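Local coordinates for protein glutathione-specific gamma-glutamylcyclotransferase (PDB 5HWI) that cleaves glutathione, and no other gamma-glutamyl peptide, into 5-oxo-L-proline and a Cys-Gly dipeptide, at residues A[7-12]-A[94-99]. The protein carries 4 engineered substitutions. Sequence-based numbering, arbitrary orientation. Where two conformers were deposited one is given.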
# COMPACT_ATOMS: atom_id res chain seq x y z
N GLY A 7 1.65 15.04 16.77
CA GLY A 7 1.40 13.67 16.43
C GLY A 7 1.66 13.50 14.95
O GLY A 7 1.91 14.48 14.24
N ILE A 8 1.58 12.25 14.47
CA ILE A 8 1.83 11.96 13.07
C ILE A 8 0.71 11.09 12.56
O ILE A 8 0.21 10.22 13.27
CB ILE A 8 3.20 11.27 12.85
CG1 ILE A 8 3.34 10.04 13.77
CG2 ILE A 8 4.35 12.27 13.06
CD1 ILE A 8 4.65 9.21 13.58
N TRP A 9 0.30 11.33 11.31
CA TRP A 9 -0.58 10.40 10.60
C TRP A 9 0.30 9.62 9.63
O TRP A 9 1.12 10.21 8.89
CB TRP A 9 -1.68 11.12 9.81
CG TRP A 9 -2.76 11.76 10.69
CD1 TRP A 9 -2.80 13.08 11.13
CD2 TRP A 9 -3.93 11.13 11.19
NE1 TRP A 9 -3.92 13.27 11.91
CE2 TRP A 9 -4.65 12.09 11.94
CE3 TRP A 9 -4.44 9.82 11.08
CZ2 TRP A 9 -5.84 11.77 12.62
CZ3 TRP A 9 -5.63 9.51 11.66
CH2 TRP A 9 -6.33 10.46 12.47
N VAL A 10 0.21 8.30 9.73
CA VAL A 10 0.99 7.36 8.91
C VAL A 10 0.02 6.52 8.10
O VAL A 10 -0.87 5.87 8.67
CB VAL A 10 1.89 6.46 9.80
CG1 VAL A 10 2.74 5.51 8.90
CG2 VAL A 10 2.84 7.29 10.69
N LEU A 11 0.23 6.48 6.79
CA LEU A 11 -0.61 5.70 5.88
C LEU A 11 0.03 4.32 5.71
O LEU A 11 1.24 4.24 5.44
CB LEU A 11 -0.63 6.40 4.52
CG LEU A 11 -1.35 5.67 3.40
CD1 LEU A 11 -2.82 5.49 3.75
CD2 LEU A 11 -1.14 6.47 2.06
N GLY A 12 -0.75 3.27 5.86
CA GLY A 12 -0.30 1.90 5.53
C GLY A 12 -1.07 1.40 4.33
O GLY A 12 -2.29 1.56 4.25
N GLY A 94 -6.10 1.89 1.63
CA GLY A 94 -5.23 1.62 2.75
C GLY A 94 -5.88 2.08 4.07
O GLY A 94 -7.10 2.22 4.16
N VAL A 95 -5.07 2.27 5.11
CA VAL A 95 -5.56 2.83 6.37
C VAL A 95 -4.56 3.86 6.84
O VAL A 95 -3.36 3.78 6.54
CB VAL A 95 -5.77 1.79 7.49
CG1 VAL A 95 -6.97 0.90 7.17
CG2 VAL A 95 -4.49 0.96 7.69
N VAL A 96 -5.04 4.84 7.59
CA VAL A 96 -4.16 5.81 8.20
C VAL A 96 -4.22 5.62 9.71
O VAL A 96 -5.29 5.38 10.30
CB VAL A 96 -4.50 7.28 7.81
CG1 VAL A 96 -4.23 7.47 6.38
CG2 VAL A 96 -5.93 7.61 8.14
N TYR A 97 -3.05 5.71 10.35
CA TYR A 97 -2.90 5.60 11.80
C TYR A 97 -2.52 6.96 12.37
O TYR A 97 -1.71 7.67 11.77
CB TYR A 97 -1.77 4.62 12.16
CG TYR A 97 -2.05 3.21 11.73
CD1 TYR A 97 -2.70 2.37 12.58
CD2 TYR A 97 -1.64 2.73 10.47
CE1 TYR A 97 -2.96 1.04 12.23
CE2 TYR A 97 -1.93 1.41 10.07
CZ TYR A 97 -2.57 0.59 10.96
OH TYR A 97 -2.89 -0.72 10.64
N TYR A 98 -3.08 7.32 13.54
CA TYR A 98 -2.60 8.49 14.25
C TYR A 98 -1.73 8.03 15.40
O TYR A 98 -2.16 7.20 16.21
CB TYR A 98 -3.75 9.36 14.79
CG TYR A 98 -3.26 10.62 15.43
CD1 TYR A 98 -2.73 11.68 14.65
CD2 TYR A 98 -3.33 10.80 16.82
CE1 TYR A 98 -2.31 12.87 15.24
CE2 TYR A 98 -2.90 11.99 17.43
CZ TYR A 98 -2.40 13.00 16.64
OH TYR A 98 -1.97 14.13 17.29
N ILE A 99 -0.50 8.54 15.45
CA ILE A 99 0.39 8.35 16.59
C ILE A 99 0.44 9.66 17.36
O ILE A 99 0.87 10.68 16.81
CB ILE A 99 1.81 7.94 16.16
CG1 ILE A 99 1.78 7.02 14.92
CG2 ILE A 99 2.57 7.31 17.37
CD1 ILE A 99 1.11 5.68 15.24
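W9 lays its indole across Y98 on one face of a two-strand antiparallel ladder. The CB of Y98 stands 3.6 Å from the centroid of the six-membered ring of W9, almost on its normal, a CH-pi contact. Y98 CD1 comes within 3.3 Å of W9 CE2. The five-membered ring of W9 and the phenol lie obliquely, planes at 50°. Y98 sends its ring toward G7 because its CG lies opposite the backbone N (chi1 -176°); the hydroxyl OH ends 3.5 Å from G7 CA. CG2 of V96 abuts CE3 of W9, and CG1 of V96 meets CD1 of L11 at 3.6 Å. Without the indole, as with an alanine at W9, Y98 CB and V96 CG2 would probably lose the aromatic surface they rest on and the phenol would be freer to turn. On the other face, in the I99 conformer given, CG1 of I8 meets CB of I99 at 3.5 Å, beside V10 and Y97. Paired backbone bonds join I8 with I99, V10 with Y97 and G12 with V95; the shortest is G12 N to V95 O, 2.7 Å. Further out, S159 bonds the far edge of strand 8-12, helix 101-114 packs on I8, V10 and I99, and Y97 OH bonds L16 O and R27 NE. V10, L11 and G12 probably bind substrate, and a succinate lies beside G12; the ladder thus fixes main chain that probably lines the glutathione pocket.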